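Local coordinates for putative esterase (Sulfolobus solfataricus P2, PDB 2RAU), which is a putative esterase or lipase of the alpha/beta-hydrolase clan that binds calcium and probably hydrolyses ester bonds, at residues 50-55 with 139-144; 143-148 with 164-169. All blocks are in the same frame, centred on the assembly; numbering follows the deposited sequence. Where two conformers were deposited one is given.

In the fold
Both contacts lie at the N-terminal ends of strands 52-56 and 146-151, parallel neighbours inside the central sheet of the alpha/beta-hydrolase fold; their centres are about 10 Å apart. Contact 1 sets the start of strand 52-56 against the end of helix 123-141 and the turn after it. That turn leads directly into strand 146-151, so contact 2, which meets the end of helix 153-169, takes over at the shared residues Gln143 and Glu144. Backbone pairing of Ala52 and Leu54 with Tyr147 ties the two together. The calcium-binding turn thus sits where two helices and two strands end or begin, and strand 146-151 continues toward Ser152, on what looks like a nucleophile elbow.

Contact 1. Residues 50-55 with 139-144; sequences NDAVLI and RDSGQE. With CA (calcium ion), chain C; EDO (1,2-ethanediol), chain E.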
ATOM      1  N   ASN A  50       5.667 -14.240 -15.820  1.00 26.26           N
ATOM      2  CA  ASN A  50       4.446 -14.987 -16.064  1.00 26.76           C
ATOM      3  C   ASN A  50       3.379 -14.740 -15.027  1.00 24.70           C
ATOM      4  O   ASN A  50       3.644 -14.252 -13.947  1.00 25.14           O
ATOM      5  CB  ASN A  50       4.739 -16.475 -16.157  1.00 29.71           C
ATOM      6  CG  ASN A  50       5.442 -16.837 -17.445  1.00 31.90           C
ATOM      7  OD1 ASN A  50       6.611 -17.176 -17.415  1.00 42.51           O
ATOM      8  ND2 ASN A  50       4.754 -16.718 -18.582  1.00 31.12           N
ATOM      9  N   ASP A  51       2.150 -15.065 -15.412  1.00 23.36           N
ATOM     10  CA  ASP A  51       0.968 -14.930 -14.569  1.00 23.89           C
ATOM     11  C   ASP A  51       0.712 -13.469 -14.279  1.00 24.06           C
ATOM     12  O   ASP A  51       1.124 -12.603 -15.062  1.00 25.82           O
ATOM     13  CB  ASP A  51       1.094 -15.730 -13.287  1.00 25.76           C
ATOM     14  CG  ASP A  51      -0.227 -16.322 -12.839  1.00 29.68           C
ATOM     15  OD1 ASP A  51      -1.250 -15.606 -12.647  1.00 31.39           O
ATOM     16  OD2 ASP A  51      -0.231 -17.545 -12.660  1.00 29.94           O
ATOM     17  N   ALA A  52       0.015 -13.214 -13.175  1.00 23.10           N
ATOM     18  CA  ALA A  52      -0.335 -11.844 -12.799  1.00 26.00           C
ATOM     19  C   ALA A  52      -0.672 -11.722 -11.315  1.00 24.65           C
ATOM     20  O   ALA A  52      -1.564 -12.413 -10.810  1.00 23.47           O
ATOM     21  CB  ALA A  52      -1.505 -11.333 -13.673  1.00 24.44           C
ATOM     22  N   VAL A  53       0.072 -10.850 -10.627  1.00 25.53           N
ATOM     23  CA  VAL A  53      -0.195 -10.445  -9.250  1.00 25.40           C
ATOM     24  C   VAL A  53      -0.360  -8.948  -9.231  1.00 24.66           C
ATOM     25  O   VAL A  53       0.533  -8.251  -9.686  1.00 24.83           O
ATOM     26  CB  VAL A  53       0.971 -10.802  -8.300  1.00 27.65           C
ATOM     27  CG1 VAL A  53       0.598 -10.436  -6.913  1.00 25.91           C
ATOM     28  CG2 VAL A  53       1.306 -12.319  -8.429  1.00 21.55           C
ATOM     29  N   LEU A  54      -1.478  -8.465  -8.698  1.00 23.52           N
ATOM     30  CA  LEU A  54      -1.700  -7.034  -8.510  1.00 24.80           C
ATOM     31  C   LEU A  54      -1.663  -6.745  -7.003  1.00 25.48           C
ATOM     32  O   LEU A  54      -2.373  -7.387  -6.196  1.00 24.02           O
ATOM     33  CB  LEU A  54      -3.043  -6.572  -9.104  1.00 25.99           C
ATOM     34  CG  LEU A  54      -3.573  -5.174  -8.732  1.00 22.65           C
ATOM     35  CD1 LEU A  54      -2.586  -4.092  -9.277  1.00 23.78           C
ATOM     36  CD2 LEU A  54      -5.008  -5.003  -9.225  1.00 24.38           C
ATOM     37  N   ILE A  55      -0.852  -5.765  -6.633  1.00 26.19           N
ATOM     38  CA  ILE A  55      -0.730  -5.340  -5.223  1.00 26.11           C
ATOM     39  C   ILE A  55      -1.303  -3.957  -5.017  1.00 24.04           C
ATOM     40  O   ILE A  55      -0.896  -3.006  -5.645  1.00 25.95           O
ATOM     41  CB  ILE A  55       0.746  -5.453  -4.724  1.00 26.36           C
ATOM     42  CG1 ILE A  55       1.317  -6.838  -5.140  1.00 29.21           C
ATOM     43  CG2 ILE A  55       0.821  -5.206  -3.164  1.00 22.66           C
ATOM     44  CD1 ILE A  55       2.688  -7.213  -4.600  1.00 29.06           C
ATOM     45  N   ARG A 139      -5.580  -8.423 -20.181  1.00 22.27           N
ATOM     46  CA  ARG A 139      -5.127  -8.363 -21.539  1.00 22.96           C
ATOM     47  C   ARG A 139      -3.599  -8.355 -21.643  1.00 22.22           C
ATOM     48  O   ARG A 139      -3.026  -9.047 -22.502  1.00 23.21           O
ATOM     49  CB  ARG A 139      -5.715  -7.136 -22.248  1.00 22.50           C
ATOM     50  CG  ARG A 139      -5.407  -7.149 -23.731  1.00 22.79           C
ATOM     51  CD  ARG A 139      -6.032  -5.997 -24.462  1.00 24.15           C
ATOM     52  NE  ARG A 139      -5.911  -6.210 -25.901  1.00 25.83           N
ATOM     53  CZ  ARG A 139      -5.693  -5.254 -26.796  1.00 30.19           C
ATOM     54  NH1 ARG A 139      -5.493  -3.994 -26.417  1.00 33.45           N
ATOM     55  NH2 ARG A 139      -5.616  -5.558 -28.071  1.00 29.44           N
ATOM     56  N   ASP A 140      -2.941  -7.556 -20.822  1.00 24.45           N
ATOM     57  CA  ASP A 140      -1.491  -7.520 -20.831  1.00 22.96           C
ATOM     58  C   ASP A 140      -0.788  -8.860 -20.470  1.00 23.63           C
ATOM     59  O   ASP A 140       0.176  -9.241 -21.110  1.00 24.96           O
ATOM     60  CB  ASP A 140      -1.009  -6.453 -19.874  1.00 24.72           C
ATOM     61  CG  ASP A 140       0.498  -6.220 -19.966  1.00 27.51           C
ATOM     62  OD1 ASP A 140       0.916  -5.703 -21.014  1.00 27.57           O
ATOM     63  OD2 ASP A 140       1.232  -6.555 -19.016  1.00 24.61           O
ATOM     64  N   SER A 141      -1.280  -9.536 -19.434  1.00 22.72           N
ATOM     65  CA  SER A 141      -0.698 -10.773 -18.922  1.00 25.63           C
ATOM     66  C   SER A 141      -1.264 -12.023 -19.551  1.00 26.70           C
ATOM     67  O   SER A 141      -0.692 -13.115 -19.460  1.00 26.26           O
ATOM     68  CB  SER A 141      -1.014 -10.858 -17.455  1.00 23.93           C
ATOM     69  OG  SER A 141      -2.372 -11.070 -17.246  1.00 25.59           O
ATOM     70  N   GLY A 142      -2.425 -11.887 -20.175  1.00 25.36           N
ATOM     71  CA  GLY A 142      -3.126 -13.021 -20.676  1.00 24.33           C
ATOM     72  C   GLY A 142      -3.875 -13.854 -19.664  1.00 27.44           C
ATOM     73  O   GLY A 142      -4.407 -14.846 -20.043  1.00 23.90           O
ATOM     74  N   GLN A 143      -3.990 -13.450 -18.405  1.00 24.97           N
ATOM     75  CA  GLN A 143      -4.661 -14.242 -17.390  1.00 23.32           C
ATOM     76  C   GLN A 143      -6.144 -13.878 -17.368  1.00 26.62           C
ATOM     77  O   GLN A 143      -6.482 -12.730 -17.530  1.00 28.58           O
ATOM     78  CB  GLN A 143      -3.989 -13.956 -16.058  1.00 27.27           C
ATOM     79  CG  GLN A 143      -2.542 -14.471 -15.938  1.00 21.63           C
ATOM     80  CD  GLN A 143      -2.494 -15.973 -16.017  1.00 25.80           C
ATOM     81  OE1 GLN A 143      -3.213 -16.654 -15.310  1.00 27.18           O
ATOM     82  NE2 GLN A 143      -1.717 -16.481 -16.930  1.00 28.30           N
ATOM     83  N   GLU A 144      -7.026 -14.857 -17.238  1.00 23.50           N
ATOM     84  CA  GLU A 144      -8.480 -14.604 -17.050  1.00 26.33           C
ATOM     85  C   GLU A 144      -8.772 -14.132 -15.621  1.00 25.66           C
ATOM     86  O   GLU A 144      -9.653 -13.318 -15.387  1.00 25.92           O
ATOM     87  CB  GLU A 144      -9.302 -15.839 -17.328  1.00 30.76           C
ATOM     88  CG  GLU A 144      -9.496 -16.112 -18.781  1.00 35.85           C
ATOM     89  CD  GLU A 144      -8.179 -16.230 -19.516  1.00 41.24           C
ATOM     90  OE1 GLU A 144      -7.476 -17.210 -19.275  1.00 36.86           O
ATOM     91  OE2 GLU A 144      -7.818 -15.348 -20.321  1.00 32.75           O
TER
HETATM   92 CA    CA C 355      -5.995 -16.166 -21.227  1.00 34.93          CA
HETATM   93  C1  EDO E 357      -4.082 -18.667 -18.797  1.00 45.16           C
HETATM   94  O1  EDO E 357      -4.887 -18.824 -17.628  1.00 54.31           O
HETATM   95  C2  EDO E 357      -4.975 -17.818 -19.635  1.00 38.10           C
HETATM   96  O2  EDO E 357      -4.452 -17.337 -20.868  1.00 18.69           O
HETATM   97  O   HOH W   1      -6.940 -18.195 -22.366  1.00 29.50           O
HETATM   98  O   HOH W   2      -6.489 -13.868 -22.463  1.00 35.56           O
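Asp51 and Gln143 meet side chain to side chain, crossing at about a right angle with their carboxylate and amide planes 33° apart. Two acceptors face each other here, Asp51 OD1 lying 3.5 Å from Gln143 OE1, a pairing that would be mildly repulsive without a positive charge nearby. Lys171 probably supplies it: its NZ forms a salt bridge with Asp51 OD1. The same oxygen turns its anti lone pair to the following amide, with Ala52 N 2.8 Å from Asp51 OD1. An alanine in place of Asp51 would probably leave Lys171 without this counter-charge and open a gap beside the Gln143 amide group.

Next to this pair, Ala52 CB rests 3.8 Å from Ser141 CB, while Gln143 CG approaches the Ala52 amide. The contact belongs to the layered alpha/beta-hydrolase fold: strand 52-56 of the central sheet begins against the end of helix 123-141, and Ile137 of that helix also covers Ala52.

Ser141 shapes the turn that delivers Gln143. With chi1 at 69°, Ser141 OG stands between its own backbone N and carbonyl carbon and accepts from Gln143 N at 3.1 Å, an ST turn; it also hydrogen-bonds to Ile137 O. Gly142, at positive phi, leaves the helix here, and a CB would collide with the carbonyl oxygen of Ser141. Farther out, Gly142 O binds the calcium ion at 2.4 Å. Glu144 OE2 reaches calcium at 2.2 Å, whereas OE1 is farther and less surely placed; two waters add to the site, and the ethanediol modelled beside it is doubtful, lying too close to Glu144.

Contact 2. Residues 143-148 with 164-169; sequences QERIYL and LYWKND. With CA (calcium ion), chain C; EDO (1,2-ethanediol), chain E.
Arg145 and Ile146 meet the last turn of helix 153-169 where strand 146-151 begins, in a beta-alpha-beta unit that leads on to the parallel strand 170-176.

Two hydrogen bonds cross the contact, both ending on helix carbonyls. Ile146 N donates to Asp169 O at 2.8 Å. In the conformer given, Arg145 NH2 reaches Trp166 O at 3.0 Å, nearly straight at 170°; the acceptor is in the guanidinium plane, but the donor stands above the carbonyl plane. In this conformer the arginine would bring positive charge to the C-terminal end of the helix, probably favoured by the helix dipole.

Weaker or less favourable polar contacts surround these bonds. Arg145 CA approaches Asp169 O as a CA-H...O contact. Two acceptors, Glu144 O and Asn168 O, lie 3.2 Å apart, with Lys138 NZ hydrogen-bonded to Asn168 O and weakly to Glu144 O.

The Asp169 carboxylate is engaged elsewhere, by Tyr161 and by salt bridges to Lys131 and Lys138.

As for packing, chi3 of 90° bends the Arg145 chain, turning NE out of line with the preceding carbons; the side chain lies side by side with that of Trp166, their flat groups 43° apart. Lys167 CG sits 3.4 Å above the plane of the Trp166 indole, over its centre, whereas Arg145 NH2 comes to the indole edge, 3.5 Å from Trp166 CE3.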
ATOM      1  N   GLN A 143      -3.990 -13.450 -18.405  1.00 24.97           N
ATOM      2  CA  GLN A 143      -4.661 -14.242 -17.390  1.00 23.32           C
ATOM      3  C   GLN A 143      -6.144 -13.878 -17.368  1.00 26.62           C
ATOM      4  O   GLN A 143      -6.482 -12.730 -17.530  1.00 28.58           O
ATOM      5  CB  GLN A 143      -3.989 -13.956 -16.058  1.00 27.27           C
ATOM      6  CG  GLN A 143      -2.542 -14.471 -15.938  1.00 21.63           C
ATOM      7  CD  GLN A 143      -2.494 -15.973 -16.017  1.00 25.80           C
ATOM      8  OE1 GLN A 143      -3.213 -16.654 -15.310  1.00 27.18           O
ATOM      9  NE2 GLN A 143      -1.717 -16.481 -16.930  1.00 28.30           N
ATOM     10  N   GLU A 144      -7.026 -14.857 -17.238  1.00 23.50           N
ATOM     11  CA  GLU A 144      -8.480 -14.604 -17.050  1.00 26.33           C
ATOM     12  C   GLU A 144      -8.772 -14.132 -15.621  1.00 25.66           C
ATOM     13  O   GLU A 144      -9.653 -13.318 -15.387  1.00 25.92           O
ATOM     14  CB  GLU A 144      -9.302 -15.839 -17.328  1.00 30.76           C
ATOM     15  CG  GLU A 144      -9.496 -16.112 -18.781  1.00 35.85           C
ATOM     16  CD  GLU A 144      -8.179 -16.230 -19.516  1.00 41.24           C
ATOM     17  OE1 GLU A 144      -7.476 -17.210 -19.275  1.00 36.86           O
ATOM     18  OE2 GLU A 144      -7.818 -15.348 -20.321  1.00 32.75           O
ATOM     19  N   ARG A 145      -7.993 -14.632 -14.673  0.50 24.89           N
ATOM     20  CA  ARG A 145      -8.136 -14.231 -13.280  0.50 26.14           C
ATOM     21  C   ARG A 145      -6.746 -13.981 -12.727  0.50 25.79           C
ATOM     22  O   ARG A 145      -5.762 -14.546 -13.202  0.50 24.61           O
ATOM     23  CB  ARG A 145      -8.849 -15.305 -12.456  0.50 24.80           C
ATOM     24  CG  ARG A 145     -10.255 -15.671 -12.954  0.50 26.66           C
ATOM     25  CD  ARG A 145     -10.786 -16.870 -12.210  0.50 29.36           C
ATOM     26  NE  ARG A 145     -11.525 -16.530 -10.998  0.50 33.98           N
ATOM     27  CZ  ARG A 145     -11.820 -17.407 -10.038  0.50 29.49           C
ATOM     28  NH1 ARG A 145     -11.408 -18.668 -10.118  0.50 33.59           N
ATOM     29  NH2 ARG A 145     -12.524 -17.030  -8.989  0.50 20.77           N
ATOM     30  N   ILE A 146      -6.675 -13.134 -11.715  1.00 24.29           N
ATOM     31  CA  ILE A 146      -5.389 -12.754 -11.136  1.00 26.01           C
ATOM     32  C   ILE A 146      -5.283 -13.021  -9.623  1.00 24.03           C
ATOM     33  O   ILE A 146      -6.275 -13.286  -8.920  1.00 23.34           O
ATOM     34  CB  ILE A 146      -5.076 -11.262 -11.439  1.00 24.29           C
ATOM     35  CG1 ILE A 146      -5.985 -10.340 -10.631  1.00 29.03           C
ATOM     36  CG2 ILE A 146      -5.200 -10.881 -12.968  1.00 24.80           C
ATOM     37  CD1 ILE A 146      -5.628  -8.871 -10.801  1.00 26.70           C
ATOM     38  N   TYR A 147      -4.033 -12.975  -9.149  1.00 24.29           N
ATOM     39  CA  TYR A 147      -3.728 -12.965  -7.734  1.00 23.28           C
ATOM     40  C   TYR A 147      -3.793 -11.518  -7.303  1.00 23.23           C
ATOM     41  O   TYR A 147      -3.219 -10.641  -7.940  1.00 27.10           O
ATOM     42  CB  TYR A 147      -2.357 -13.544  -7.450  1.00 23.00           C
ATOM     43  CG  TYR A 147      -2.225 -14.988  -7.790  1.00 25.17           C
ATOM     44  CD1 TYR A 147      -2.888 -15.939  -7.052  1.00 26.42           C
ATOM     45  CD2 TYR A 147      -1.440 -15.403  -8.846  1.00 26.62           C
ATOM     46  CE1 TYR A 147      -2.781 -17.256  -7.350  1.00 27.00           C
ATOM     47  CE2 TYR A 147      -1.316 -16.715  -9.150  1.00 26.11           C
ATOM     48  CZ  TYR A 147      -1.994 -17.661  -8.395  1.00 24.82           C
ATOM     49  OH  TYR A 147      -1.885 -19.012  -8.673  1.00 29.41           O
ATOM     50  N   LEU A 148      -4.522 -11.268  -6.227  1.00 24.88           N
ATOM     51  CA  LEU A 148      -4.715  -9.909  -5.738  1.00 25.16           C
ATOM     52  C   LEU A 148      -4.187  -9.823  -4.297  1.00 27.73           C
ATOM     53  O   LEU A 148      -4.652 -10.528  -3.399  1.00 23.49           O
ATOM     54  CB  LEU A 148      -6.197  -9.535  -5.748  1.00 22.25           C
ATOM     55  CG  LEU A 148      -6.554  -8.102  -5.348  1.00 24.24           C
ATOM     56  CD1 LEU A 148      -5.888  -7.157  -6.312  1.00 24.85           C
ATOM     57  CD2 LEU A 148      -8.048  -7.919  -5.327  1.00 27.86           C
ATOM     58  N   LEU A 164     -17.192  -8.197  -4.950  1.00 26.72           N
ATOM     59  CA  LEU A 164     -17.986  -7.813  -6.083  1.00 25.66           C
ATOM     60  C   LEU A 164     -17.615  -8.547  -7.357  1.00 26.94           C
ATOM     61  O   LEU A 164     -18.472  -8.750  -8.191  1.00 28.77           O
ATOM     62  CB  LEU A 164     -17.857  -6.313  -6.328  1.00 25.42           C
ATOM     63  CG  LEU A 164     -18.418  -5.366  -5.272  1.00 27.60           C
ATOM     64  CD1 LEU A 164     -17.854  -3.939  -5.529  1.00 31.04           C
ATOM     65  CD2 LEU A 164     -19.935  -5.392  -5.241  1.00 29.40           C
ATOM     66  N   TYR A 165     -16.337  -8.904  -7.522  1.00 26.39           N
ATOM     67  CA  TYR A 165     -15.817  -9.397  -8.774  1.00 26.00           C
ATOM     68  C   TYR A 165     -15.020 -10.679  -8.740  1.00 25.85           C
ATOM     69  O   TYR A 165     -14.469 -11.056  -9.762  1.00 25.72           O
ATOM     70  CB  TYR A 165     -14.901  -8.324  -9.345  1.00 26.17           C
ATOM     71  CG  TYR A 165     -15.582  -6.992  -9.610  1.00 26.63           C
ATOM     72  CD1 TYR A 165     -16.532  -6.882 -10.606  1.00 30.69           C
ATOM     73  CD2 TYR A 165     -15.243  -5.847  -8.906  1.00 25.36           C
ATOM     74  CE1 TYR A 165     -17.128  -5.675 -10.885  1.00 28.00           C
ATOM     75  CE2 TYR A 165     -15.835  -4.633  -9.179  1.00 26.93           C
ATOM     76  CZ  TYR A 165     -16.784  -4.562 -10.160  1.00 27.93           C
ATOM     77  OH  TYR A 165     -17.389  -3.368 -10.478  1.00 26.34           O
ATOM     78  N   TRP A 166     -14.928 -11.351  -7.591  1.00 26.86           N
ATOM     79  CA  TRP A 166     -14.079 -12.534  -7.486  1.00 25.55           C
ATOM     80  C   TRP A 166     -14.348 -13.598  -8.538  1.00 27.27           C
ATOM     81  O   TRP A 166     -13.411 -14.145  -9.092  1.00 26.26           O
ATOM     82  CB  TRP A 166     -14.104 -13.165  -6.073  1.00 25.26           C
ATOM     83  CG  TRP A 166     -15.325 -13.926  -5.683  1.00 28.05           C
ATOM     84  CD1 TRP A 166     -16.404 -13.451  -5.026  1.00 28.60           C
ATOM     85  CD2 TRP A 166     -15.561 -15.328  -5.875  1.00 29.31           C
ATOM     86  NE1 TRP A 166     -17.314 -14.455  -4.812  1.00 32.36           N
ATOM     87  CE2 TRP A 166     -16.817 -15.620  -5.321  1.00 28.49           C
ATOM     88  CE3 TRP A 166     -14.848 -16.352  -6.487  1.00 29.04           C
ATOM     89  CZ2 TRP A 166     -17.366 -16.876  -5.360  1.00 29.12           C
ATOM     90  CZ3 TRP A 166     -15.393 -17.601  -6.510  1.00 27.59           C
ATOM     91  CH2 TRP A 166     -16.640 -17.854  -5.957  1.00 29.41           C
ATOM     92  N   LYS A 167     -15.622 -13.842  -8.866  1.00 27.88           N
ATOM     93  CA  LYS A 167     -15.965 -14.930  -9.743  1.00 27.77           C
ATOM     94  C   LYS A 167     -15.310 -14.776 -11.088  1.00 26.74           C
ATOM     95  O   LYS A 167     -14.776 -15.735 -11.585  1.00 28.80           O
ATOM     96  CB  LYS A 167     -17.480 -15.082  -9.890  1.00 29.72           C
ATOM     97  CG  LYS A 167     -18.129 -15.441  -8.556  1.00 35.79           C
ATOM     98  CD  LYS A 167     -19.659 -15.508  -8.630  1.00 36.74           C
ATOM     99  CE  LYS A 167     -20.279 -15.916  -7.286  1.00 41.68           C
ATOM    100  NZ  LYS A 167     -21.777 -15.948  -7.397  1.00 48.88           N
ATOM    101  N   ASN A 168     -15.263 -13.570 -11.641  1.00 26.21           N
ATOM    102  CA  ASN A 168     -14.611 -13.403 -12.935  1.00 28.66           C
ATOM    103  C   ASN A 168     -13.199 -12.851 -12.981  1.00 27.37           C
ATOM    104  O   ASN A 168     -12.548 -12.963 -14.026  1.00 27.99           O
ATOM    105  CB  ASN A 168     -15.465 -12.556 -13.855  1.00 31.00           C
ATOM    106  CG  ASN A 168     -16.653 -13.337 -14.416  1.00 34.33           C
ATOM    107  OD1 ASN A 168     -16.533 -14.381 -15.185  1.00 29.72           O
ATOM    108  ND2 ASN A 168     -17.811 -12.877 -14.006  1.00 33.43           N
ATOM    109  N   ASP A 169     -12.739 -12.270 -11.877  1.00 26.64           N
ATOM    110  CA  ASP A 169     -11.450 -11.572 -11.828  1.00 24.96           C
ATOM    111  C   ASP A 169     -10.342 -12.148 -10.923  1.00 24.67           C
ATOM    112  O   ASP A 169      -9.179 -11.940 -11.228  1.00 24.20           O
ATOM    113  CB  ASP A 169     -11.674 -10.127 -11.372  1.00 25.02           C
ATOM    114  CG  ASP A 169     -12.380  -9.269 -12.406  1.00 26.28           C
ATOM    115  OD1 ASP A 169     -12.572  -9.718 -13.573  1.00 30.23           O
ATOM    116  OD2 ASP A 169     -12.728  -8.110 -12.032  1.00 25.52           O
TER
HETATM  117 CA    CA C 355      -5.995 -16.166 -21.227  1.00 34.93          CA
HETATM  118  C1  EDO E 357      -4.082 -18.667 -18.797  1.00 45.16           C
HETATM  119  O1  EDO E 357      -4.887 -18.824 -17.628  1.00 54.31           O
HETATM  120  C2  EDO E 357      -4.975 -17.818 -19.635  1.00 38.10           C
HETATM  121  O2  EDO E 357      -4.452 -17.337 -20.868  1.00 18.69           O
HETATM  122  O   HOH W   1      -6.940 -18.195 -22.366  1.00 29.50           O
HETATM  123  O   HOH W   2      -6.489 -13.868 -22.463  1.00 35.56           O